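Local coordinates for protein folylpolyglutamate synthase (FolC) (PDB 6K8C) that probably adds L-glutamate to dihydropteroate and, in successive steps, to reduced folates, spending ATP to make dihydrofolate and folylpolyglutamates, at residues V286-H291 with K318-V323; Q72-L77 with D135-V140; A237-M242 with L269-R274; P82-F87 with G377-A382. All blocks are in the same frame, centred on the assembly; numbering follows the deposited sequence.

From the N terminus, residues 72-77 open interaction 2 and residues 82-87 open interaction 4. Interaction 2 closes first, at 135-140, so the two loops cross; it joins neighbouring parallel strands inside the Mur ligase middle domain. Interaction 4 waits until 377-382 and brings a loop near that strand onto the last helix of the chain, 290 residues on. Nested within it, in series, come interaction 3 (237-242 with 269-274), beside the bound citrate, and interaction 1 (286-291 with 318-323), inside the glutamate ligase domain. Interactions 1, 3 and 4 touch one another, whereas interaction 2 stands about 10 Å or more from each, nearest atoms counted.

Interaction 1: V286-H291 with K318-V323; sequences VGHNPH and KDAFLV
Asp319 OD1 is gripped by one bond, from Leu322 N at 3.2 Å, nearly straight at 168° and arriving from above the carboxylate plane. This caps the first turn of helix 320-327. With CG anti to its backbone N (chi1 -167°), His288 sends its imidazole across to the start of that helix. Lys318 slides past it in the opposite direction, and its CB comes to 3.4 Å from His288 ND1 at a slant to the ring. Val323 takes one face: CG1 stands 4.0 Å above the ring plane, near the rim, while CG2 reaches His288 CE1 at 3.7 Å. The backbone of Asp319 and Ala320 lies along the ring edge. Both segments follow strands of the parallel part of the glutamate ligase domain sheet, 282-285 and 308-312, which are separated by strand 373-376, and each leads into a helix, so two helix starts come together here. His288 NE2 is hydrogen-bonded to Tyr312 OH. At the ND1 edge, in the ring plane, lies water 1, accepting from Asp319 N at 3.2 Å and making a weak bond with ND1. The bond to Tyr312, with the weak one to the water, probably steadies the imidazole's rotation. Lys318 NZ is 6.5 Å from His288 ND1 and poorly ordered; its charge might slightly discourage protonation of the ring. Further along, Pro290 CG meets Leu322 CD2 at 3.8 Å, the two side chains crossing at about a right angle, and Val323 CG2 tucks against Asn289 C at 3.7 Å.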
# COMPACT_ATOMS: atom_id res chain seq x y z
N VAL A 286 -7.03 2.02 7.05
CA VAL A 286 -6.42 0.69 7.02
C VAL A 286 -5.14 0.60 7.84
O VAL A 286 -4.49 -0.45 7.84
CB VAL A 286 -6.12 0.25 5.58
CG1 VAL A 286 -7.42 0.13 4.79
CG2 VAL A 286 -5.17 1.24 4.91
N GLY A 287 -4.75 1.67 8.53
CA GLY A 287 -3.48 1.67 9.23
C GLY A 287 -3.51 0.93 10.55
O GLY A 287 -4.55 0.49 11.04
N HIS A 288 -2.32 0.78 11.14
CA HIS A 288 -2.20 0.36 12.54
C HIS A 288 -0.80 0.75 12.99
O HIS A 288 0.15 -0.04 12.87
CB HIS A 288 -2.45 -1.12 12.75
CG HIS A 288 -2.64 -1.48 14.19
ND1 HIS A 288 -1.59 -1.52 15.09
CD2 HIS A 288 -3.75 -1.78 14.90
CE1 HIS A 288 -2.05 -1.85 16.29
NE2 HIS A 288 -3.36 -2.01 16.20
N ASN A 289 -0.68 1.97 13.50
CA ASN A 289 0.61 2.57 13.84
C ASN A 289 0.35 3.67 14.84
O ASN A 289 -0.68 4.35 14.75
CB ASN A 289 1.29 3.15 12.59
CG ASN A 289 2.59 2.46 12.28
OD1 ASN A 289 2.88 1.38 12.79
ND2 ASN A 289 3.39 3.08 11.42
N PRO A 290 1.27 3.89 15.78
CA PRO A 290 1.15 5.08 16.63
C PRO A 290 1.04 6.35 15.82
O PRO A 290 0.30 7.27 16.18
CB PRO A 290 2.43 5.04 17.48
CG PRO A 290 2.80 3.59 17.51
CD PRO A 290 2.43 3.06 16.15
N HIS A 291 1.77 6.43 14.70
CA HIS A 291 1.73 7.64 13.89
C HIS A 291 0.36 7.86 13.26
O HIS A 291 -0.18 8.98 13.30
CB HIS A 291 2.81 7.60 12.81
CG HIS A 291 2.97 8.89 12.08
ND1 HIS A 291 3.76 9.92 12.54
CD2 HIS A 291 2.40 9.34 10.93
CE1 HIS A 291 3.69 10.94 11.70
NE2 HIS A 291 2.88 10.61 10.72
N LYS A 318 1.46 -6.41 16.14
CA LYS A 318 1.36 -4.97 16.28
C LYS A 318 1.20 -4.57 17.74
O LYS A 318 0.75 -5.34 18.59
CB LYS A 318 0.19 -4.43 15.45
CG LYS A 318 0.34 -4.67 13.96
CD LYS A 318 1.31 -3.67 13.33
CE LYS A 318 2.04 -4.28 12.14
NZ LYS A 318 3.11 -5.22 12.56
N ASP A 319 1.59 -3.32 18.03
CA ASP A 319 1.52 -2.77 19.38
C ASP A 319 0.11 -2.23 19.61
O ASP A 319 -0.14 -1.03 19.58
CB ASP A 319 2.58 -1.69 19.57
CG ASP A 319 2.73 -1.26 21.03
OD1 ASP A 319 1.89 -1.65 21.87
OD2 ASP A 319 3.68 -0.51 21.32
N ALA A 320 -0.81 -3.16 19.85
CA ALA A 320 -2.21 -2.78 20.05
C ALA A 320 -2.37 -1.87 21.25
O ALA A 320 -3.16 -0.92 21.22
CB ALA A 320 -3.07 -4.03 20.20
N PHE A 321 -1.63 -2.15 22.33
CA PHE A 321 -1.77 -1.37 23.56
C PHE A 321 -1.52 0.11 23.30
O PHE A 321 -2.33 0.97 23.66
CB PHE A 321 -0.82 -1.90 24.63
CG PHE A 321 -0.75 -1.05 25.86
CD1 PHE A 321 -1.68 -1.21 26.87
CD2 PHE A 321 0.24 -0.09 26.00
CE1 PHE A 321 -1.63 -0.42 28.01
CE2 PHE A 321 0.29 0.70 27.13
CZ PHE A 321 -0.65 0.54 28.14
N LEU A 322 -0.38 0.44 22.67
CA LEU A 322 -0.03 1.83 22.46
C LEU A 322 -1.03 2.53 21.54
O LEU A 322 -1.42 3.67 21.79
CB LEU A 322 1.38 1.93 21.89
CG LEU A 322 1.94 3.33 21.65
CD1 LEU A 322 1.74 4.19 22.89
CD2 LEU A 322 3.40 3.27 21.25
N VAL A 323 -1.45 1.84 20.48
CA VAL A 323 -2.39 2.44 19.53
C VAL A 323 -3.70 2.77 20.22
O VAL A 323 -4.25 3.87 20.07
CB VAL A 323 -2.59 1.50 18.33
CG1 VAL A 323 -3.91 1.77 17.64
CG2 VAL A 323 -1.41 1.65 17.36
O HOH W 1 1.62 -0.95 15.84

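Interaction 2: Q72-L77 with D135-V140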
# COMPACT_ATOMS: atom_id res chain seq x y z
N GLN A 72 5.12 16.58 -13.83
CA GLN A 72 6.00 16.89 -14.94
C GLN A 72 5.43 16.46 -16.28
O GLN A 72 6.18 16.34 -17.25
CB GLN A 72 7.37 16.26 -14.72
CG GLN A 72 8.06 16.74 -13.46
CD GLN A 72 8.27 18.24 -13.48
OE1 GLN A 72 8.59 18.83 -14.51
NE2 GLN A 72 8.08 18.88 -12.33
N ASN A 73 4.12 16.22 -16.33
CA ASN A 73 3.42 15.81 -17.56
C ASN A 73 3.91 14.45 -18.06
O ASN A 73 4.00 14.21 -19.26
CB ASN A 73 3.55 16.88 -18.65
CG ASN A 73 2.44 16.79 -19.68
OD1 ASN A 73 1.35 16.31 -19.39
ND2 ASN A 73 2.73 17.25 -20.90
N PHE A 74 4.22 13.56 -17.13
CA PHE A 74 4.55 12.18 -17.48
C PHE A 74 3.34 11.29 -17.23
O PHE A 74 2.55 11.52 -16.31
CB PHE A 74 5.74 11.66 -16.67
CG PHE A 74 7.06 12.21 -17.11
CD1 PHE A 74 7.51 12.00 -18.41
CD2 PHE A 74 7.86 12.92 -16.23
CE1 PHE A 74 8.74 12.51 -18.82
CE2 PHE A 74 9.08 13.42 -16.63
CZ PHE A 74 9.52 13.22 -17.93
N LYS A 75 3.20 10.27 -18.07
CA LYS A 75 2.17 9.26 -17.90
C LYS A 75 2.70 8.18 -16.97
O LYS A 75 3.76 7.60 -17.23
CB LYS A 75 1.76 8.67 -19.25
CG LYS A 75 0.97 9.63 -20.12
CD LYS A 75 0.32 8.91 -21.30
CE LYS A 75 0.66 9.58 -22.62
NZ LYS A 75 0.97 8.58 -23.69
N VAL A 76 1.99 7.92 -15.88
CA VAL A 76 2.46 7.02 -14.83
C VAL A 76 1.32 6.10 -14.40
O VAL A 76 0.18 6.55 -14.22
CB VAL A 76 2.99 7.80 -13.60
CG1 VAL A 76 3.62 6.85 -12.59
CG2 VAL A 76 3.98 8.88 -14.03
N LEU A 77 1.63 4.83 -14.21
CA LEU A 77 0.73 3.90 -13.55
C LEU A 77 1.33 3.46 -12.23
O LEU A 77 2.49 3.03 -12.18
CB LEU A 77 0.45 2.67 -14.42
CG LEU A 77 -0.67 1.80 -13.84
CD1 LEU A 77 -1.53 1.25 -14.97
CD2 LEU A 77 -0.15 0.66 -12.97
N ASP A 135 1.52 2.45 -22.62
CA ASP A 135 1.94 3.74 -23.15
C ASP A 135 2.33 4.73 -22.06
O ASP A 135 2.29 5.94 -22.28
CB ASP A 135 0.84 4.34 -24.02
CG ASP A 135 0.49 3.46 -25.21
OD1 ASP A 135 1.43 3.04 -25.92
OD2 ASP A 135 -0.71 3.19 -25.41
N CYS A 136 2.71 4.23 -20.88
CA CYS A 136 3.13 5.10 -19.79
C CYS A 136 4.61 5.42 -19.89
O CYS A 136 5.40 4.66 -20.46
CB CYS A 136 2.83 4.45 -18.44
SG CYS A 136 1.10 4.53 -17.98
N ASP A 137 4.99 6.56 -19.31
CA ASP A 137 6.40 6.88 -19.19
C ASP A 137 7.04 6.17 -18.00
O ASP A 137 8.22 5.80 -18.06
CB ASP A 137 6.59 8.39 -19.05
CG ASP A 137 6.02 9.15 -20.23
OD1 ASP A 137 6.55 8.97 -21.34
OD2 ASP A 137 5.05 9.91 -20.05
N TYR A 138 6.28 5.96 -16.93
CA TYR A 138 6.80 5.35 -15.72
C TYR A 138 5.77 4.38 -15.17
O TYR A 138 4.57 4.62 -15.25
CB TYR A 138 7.14 6.41 -14.65
CG TYR A 138 8.30 7.29 -15.03
CD1 TYR A 138 9.61 6.94 -14.72
CD2 TYR A 138 8.09 8.49 -15.72
CE1 TYR A 138 10.67 7.75 -15.08
CE2 TYR A 138 9.14 9.29 -16.08
CZ TYR A 138 10.43 8.92 -15.77
OH TYR A 138 11.49 9.74 -16.13
N LEU A 139 6.27 3.27 -14.62
CA LEU A 139 5.44 2.28 -13.95
C LEU A 139 5.99 2.13 -12.53
O LEU A 139 7.11 1.65 -12.35
CB LEU A 139 5.46 0.95 -14.70
CG LEU A 139 4.78 -0.23 -14.00
CD1 LEU A 139 3.32 0.08 -13.71
CD2 LEU A 139 4.92 -1.50 -14.83
N VAL A 140 5.22 2.58 -11.55
CA VAL A 140 5.59 2.47 -10.14
C VAL A 140 4.93 1.20 -9.62
O VAL A 140 3.71 1.13 -9.48
CB VAL A 140 5.16 3.71 -9.33
CG1 VAL A 140 5.66 3.59 -7.88
CG2 VAL A 140 5.72 4.98 -9.96
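Asp135 contributes its carbonyl: O takes a bond of 3.3 Å from Lys75 NZ, lying in the carbonyl plane, at the end of a lysine chain bent at chi3 and chi4. Cys136 follows with SG against the Val76-Leu77 backbone and 4.1 Å from Leu77 CB. Asp137 binds twice. Its OD2 uses the anti lone pair to accept from Lys75 N at 2.7 Å, almost straight at 171°, and its own N gives to Lys75 O at 2.6 Å. That carbonyl oxygen is gripped again by Tyr138 N at 3.0 Å, so two donors share it just where the strands begin to pair. Tyr138 turns the edge of its ring toward the face of Phe74 in a T-shaped stack, CE2 3.7 Å from Phe74 CG and the planes 78° apart. The parallel pairing continues as Tyr138 O accepts from Leu77 N. Leu139 CD1 packs beside Leu77 CD2. Val140 N then gives to Leu77 O at 2.8 Å, while Val140 CG2 meets Val76 CG1. Strand 138-142 thereby sits between 76-79 and 48-53 in the middle domain's sheet; Val76, Tyr138 and Val140 lie under helix 58-70, and Leu77 and Cys136 meet Leu93 of strand 91-93.

Interaction 3: A237-M242 with L269-R274; sequences ARFLAM and LNLIGR. With CIT (citric acid), chain B.
A pocket occupied by citrate, probably from the crystallisation liquor, lies beside this contact, where the start of helix 58-70 faces the segments 237-242 and 269-274. Phe239 is the centre of the contact, its ring edge turned to citrate O4. Leu269 CD2 sits in a CH-pi contact 3.5 Å from the ring centroid, only 5° off the normal, and Arg238 CG covers the opposite face over its centre. Leu271 CD1 approaches obliquely, 3.8 Å from Phe239 CE1. Leu271 also opens a type II beta turn that ends at Arg274, with Gly273 taking the positive phi this turn needs. Within the turn Arg274 NH1 gives to Ile272 O at 3.0 Å, in the guanidinium plane, which helps fix the rotation of that group, while Leu271 CD1 rests over one face, toward the rim. The two arginines cross obliquely with guanidinium planes 53° apart, and Arg274 CG lies over one face of Arg238, 3.7 Å from its NH2. Such like charges, brought close, would be expected to attract an anion. Arg238 NE has its strongest partner in Asp285, a salt bridge that steers the group. Arg238 NH1 and Arg274 NH2 each reach citrate through a straight but weak bond, to O6 and O7, both at 3.5 Å. Citrate is also hydrogen-bonded to Gly57 N and Ser60 OG of the Gly-Lys-Gly-Ser P-loop, whose place in the family is to hold nucleotide phosphates.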
# COMPACT_ATOMS: atom_id res chain seq x y z
N ALA A 237 -0.70 14.89 8.49
CA ALA A 237 -0.01 14.11 9.52
C ALA A 237 -0.26 12.62 9.37
O ALA A 237 0.45 11.82 9.99
CB ALA A 237 -0.44 14.57 10.91
N ARG A 238 -1.27 12.23 8.58
CA ARG A 238 -1.53 10.81 8.36
C ARG A 238 -0.34 10.10 7.74
O ARG A 238 -0.15 8.90 7.96
CB ARG A 238 -2.78 10.65 7.49
CG ARG A 238 -3.10 9.22 7.07
CD ARG A 238 -3.36 8.37 8.30
NE ARG A 238 -3.62 6.97 8.00
CZ ARG A 238 -2.69 6.08 7.67
NH1 ARG A 238 -1.42 6.44 7.56
NH2 ARG A 238 -3.03 4.82 7.44
N PHE A 239 0.48 10.82 6.98
CA PHE A 239 1.59 10.22 6.25
C PHE A 239 2.92 10.71 6.82
O PHE A 239 3.10 11.91 7.06
CB PHE A 239 1.49 10.55 4.77
CG PHE A 239 0.17 10.19 4.16
CD1 PHE A 239 -0.16 8.87 3.92
CD2 PHE A 239 -0.75 11.18 3.85
CE1 PHE A 239 -1.39 8.53 3.36
CE2 PHE A 239 -1.98 10.85 3.30
CZ PHE A 239 -2.30 9.52 3.06
N LEU A 240 3.84 9.77 7.05
CA LEU A 240 5.17 10.12 7.54
C LEU A 240 5.88 11.04 6.56
O LEU A 240 5.93 10.77 5.35
CB LEU A 240 6.01 8.86 7.75
CG LEU A 240 5.87 8.10 9.07
CD1 LEU A 240 6.65 6.80 9.02
CD2 LEU A 240 6.35 8.97 10.23
N ALA A 241 6.44 12.13 7.08
CA ALA A 241 7.16 13.07 6.22
C ALA A 241 8.31 12.39 5.50
O ALA A 241 8.60 12.71 4.34
CB ALA A 241 7.67 14.25 7.05
N MET A 242 8.96 11.42 6.15
CA MET A 242 10.08 10.73 5.52
C MET A 242 9.66 9.99 4.25
O MET A 242 10.46 9.84 3.32
CB MET A 242 10.72 9.75 6.51
CG MET A 242 11.98 9.06 5.99
SD MET A 242 13.37 10.19 5.66
CE MET A 242 13.29 11.25 7.07
N LEU A 269 -1.79 14.75 -0.91
CA LEU A 269 -1.85 13.30 -1.08
C LEU A 269 -3.14 12.75 -0.50
O LEU A 269 -3.49 13.04 0.65
CB LEU A 269 -0.65 12.62 -0.42
CG LEU A 269 -0.76 11.09 -0.40
CD1 LEU A 269 -0.75 10.54 -1.82
CD2 LEU A 269 0.35 10.45 0.43
N ASN A 270 -3.85 11.96 -1.30
CA ASN A 270 -5.04 11.26 -0.86
C ASN A 270 -4.93 9.81 -1.30
O ASN A 270 -4.69 9.53 -2.48
CB ASN A 270 -6.31 11.90 -1.44
CG ASN A 270 -7.54 11.06 -1.20
OD1 ASN A 270 -7.89 10.20 -2.02
ND2 ASN A 270 -8.22 11.29 -0.09
N LEU A 271 -5.07 8.89 -0.35
CA LEU A 271 -5.09 7.47 -0.64
C LEU A 271 -6.42 6.90 -0.18
O LEU A 271 -6.92 7.23 0.90
CB LEU A 271 -3.95 6.73 0.06
CG LEU A 271 -2.54 6.97 -0.46
CD1 LEU A 271 -1.54 6.18 0.39
CD2 LEU A 271 -2.44 6.59 -1.93
N ILE A 272 -7.01 6.04 -1.03
CA ILE A 272 -8.26 5.40 -0.67
C ILE A 272 -8.04 4.52 0.56
O ILE A 272 -7.05 3.78 0.65
CB ILE A 272 -8.80 4.59 -1.86
CG1 ILE A 272 -9.31 5.54 -2.95
CG2 ILE A 272 -9.91 3.64 -1.42
CD1 ILE A 272 -9.40 4.91 -4.33
N GLY A 273 -8.96 4.60 1.51
CA GLY A 273 -8.86 3.81 2.71
C GLY A 273 -7.95 4.38 3.78
O GLY A 273 -7.69 3.70 4.78
N ARG A 274 -7.45 5.60 3.59
CA ARG A 274 -6.64 6.29 4.58
C ARG A 274 -7.39 7.55 4.98
O ARG A 274 -7.58 8.45 4.15
CB ARG A 274 -5.25 6.64 4.03
CG ARG A 274 -4.25 5.50 4.06
CD ARG A 274 -4.53 4.48 2.96
NE ARG A 274 -3.38 3.62 2.72
CZ ARG A 274 -3.27 2.79 1.68
NH1 ARG A 274 -4.24 2.72 0.78
NH2 ARG A 274 -2.18 2.05 1.55
C1 CIT B . -0.78 1.49 6.38
O1 CIT B . -0.46 0.37 5.92
O2 CIT B . -0.71 1.69 7.61
C2 CIT B . -1.23 2.58 5.45
C3 CIT B . 0.04 3.14 4.82
O7 CIT B . 0.47 2.22 3.78
C4 CIT B . -0.11 4.52 4.22
C5 CIT B . 1.28 4.81 3.73
O3 CIT B . 1.73 4.17 2.75
O4 CIT B . 2.00 5.65 4.32
C6 CIT B . 1.13 3.24 5.89
O5 CIT B . 2.12 2.48 5.89
O6 CIT B . 1.02 4.11 6.79

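Interaction 4: P82-F87 with G377-A382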
# COMPACT_ATOMS: atom_id res chain seq x y z
N PRO A 82 -3.08 -4.58 -1.15
CA PRO A 82 -4.27 -5.08 -1.83
C PRO A 82 -5.22 -3.92 -2.10
O PRO A 82 -4.76 -2.84 -2.41
CB PRO A 82 -4.86 -6.07 -0.82
CG PRO A 82 -4.52 -5.46 0.50
CD PRO A 82 -3.21 -4.69 0.31
N HIS A 83 -6.53 -4.14 -1.98
CA HIS A 83 -7.48 -3.06 -2.14
C HIS A 83 -8.40 -3.00 -0.93
O HIS A 83 -8.51 -3.96 -0.16
CB HIS A 83 -8.30 -3.22 -3.44
CG HIS A 83 -9.14 -4.46 -3.48
ND1 HIS A 83 -8.74 -5.61 -4.13
CD2 HIS A 83 -10.37 -4.71 -2.99
CE1 HIS A 83 -9.68 -6.52 -4.02
NE2 HIS A 83 -10.69 -6.01 -3.33
N VAL A 84 -9.03 -1.85 -0.75
CA VAL A 84 -9.94 -1.64 0.37
C VAL A 84 -11.36 -2.00 -0.04
O VAL A 84 -11.99 -2.87 0.57
CB VAL A 84 -9.88 -0.19 0.88
CG1 VAL A 84 -10.85 -0.00 2.04
CG2 VAL A 84 -8.46 0.17 1.29
N PHE A 85 -11.87 -1.31 -1.06
CA PHE A 85 -13.25 -1.46 -1.49
C PHE A 85 -13.38 -2.19 -2.82
O PHE A 85 -14.17 -3.13 -2.93
CB PHE A 85 -13.93 -0.09 -1.59
CG PHE A 85 -13.78 0.76 -0.35
CD1 PHE A 85 -14.49 0.45 0.80
CD2 PHE A 85 -12.93 1.85 -0.34
CE1 PHE A 85 -14.35 1.23 1.94
CE2 PHE A 85 -12.79 2.63 0.80
CZ PHE A 85 -13.50 2.31 1.94
N GLU A 86 -12.63 -1.77 -3.85
CA GLU A 86 -12.76 -2.35 -5.18
C GLU A 86 -11.39 -2.77 -5.70
O GLU A 86 -10.38 -2.13 -5.41
CB GLU A 86 -13.37 -1.37 -6.20
CG GLU A 86 -14.64 -0.68 -5.77
CD GLU A 86 -14.90 0.57 -6.59
OE1 GLU A 86 -14.71 0.52 -7.82
OE2 GLU A 86 -15.28 1.60 -6.00
N PHE A 87 -11.40 -3.84 -6.51
CA PHE A 87 -10.18 -4.34 -7.13
C PHE A 87 -9.46 -3.27 -7.94
O PHE A 87 -8.23 -3.23 -7.98
CB PHE A 87 -10.52 -5.54 -8.02
CG PHE A 87 -9.33 -6.14 -8.74
CD1 PHE A 87 -8.43 -6.96 -8.07
CD2 PHE A 87 -9.12 -5.89 -10.09
CE1 PHE A 87 -7.34 -7.51 -8.72
CE2 PHE A 87 -8.03 -6.45 -10.75
CZ PHE A 87 -7.14 -7.26 -10.06
N GLY A 377 -7.50 -0.64 11.70
CA GLY A 377 -6.65 -1.73 12.15
C GLY A 377 -5.82 -2.41 11.08
O GLY A 377 -4.68 -2.83 11.36
N SER A 378 -6.36 -2.53 9.88
CA SER A 378 -5.72 -3.27 8.79
C SER A 378 -6.56 -3.10 7.54
O SER A 378 -7.70 -2.62 7.60
CB SER A 378 -5.57 -4.75 9.12
OG SER A 378 -6.79 -5.31 9.59
N PHE A 379 -5.98 -3.49 6.41
CA PHE A 379 -6.78 -3.67 5.20
C PHE A 379 -7.89 -4.68 5.46
O PHE A 379 -9.03 -4.51 5.01
CB PHE A 379 -5.91 -4.13 4.03
CG PHE A 379 -5.25 -3.01 3.27
CD1 PHE A 379 -4.05 -2.47 3.71
CD2 PHE A 379 -5.80 -2.53 2.09
CE1 PHE A 379 -3.43 -1.46 3.01
CE2 PHE A 379 -5.18 -1.51 1.38
CZ PHE A 379 -3.99 -0.97 1.85
N LEU A 380 -7.57 -5.73 6.22
CA LEU A 380 -8.54 -6.78 6.48
C LEU A 380 -9.72 -6.26 7.29
O LEU A 380 -10.88 -6.52 6.95
CB LEU A 380 -7.86 -7.94 7.22
CG LEU A 380 -8.75 -9.00 7.88
CD1 LEU A 380 -9.60 -9.72 6.85
CD2 LEU A 380 -7.90 -9.99 8.67
N VAL A 381 -9.44 -5.51 8.35
CA VAL A 381 -10.52 -4.97 9.19
C VAL A 381 -11.43 -4.07 8.36
O VAL A 381 -12.66 -4.15 8.46
CB VAL A 381 -9.93 -4.23 10.40
CG1 VAL A 381 -10.96 -3.28 11.00
CG2 VAL A 381 -9.45 -5.22 11.45
N ALA A 382 -10.84 -3.20 7.53
CA ALA A 382 -11.65 -2.26 6.77
C ALA A 382 -12.46 -2.97 5.69
O ALA A 382 -13.64 -2.66 5.48
CB ALA A 382 -10.77 -1.18 6.14
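Phe379 offers a ring face to Pro82, whose CD stands 3.8 Å from the ring centroid and 9° off the normal, a CH-pi contact over the centre; Pro82 CG touches Phe379 CD2 at 3.6 Å. Val84 crosses the ring at about a right angle and brings CG2 to 3.7 Å from Phe379 CE2, and His83 O lies at the ring edge, 3.8 Å from Phe379 CD2. Beyond the ring, Val84 CG1 meets Ala382 CB at 4.3 Å and also covers one face of the Phe85 ring. One shell out, Ser378 OG accepts from Val381 N at 2.9 Å, an N-cap that fixes the helix turn bearing Phe379. On the other side, the cis peptide before Pro82 turns the loop, while Glu89 takes the N-H groups of Val84, Phe85 and Glu86, and His83 ND1 pairs with Arg90 NE. Val84 O is hydrogen-bonded to Asn383 ND2. The loop, which follows strand 76-79, thus ties the middle domain to helix 379-390: Phe85 meets Tyr386 of that helix edge-to-face and leans on strand 276-279, and His83 and Phe87 turn back toward helix 121-132.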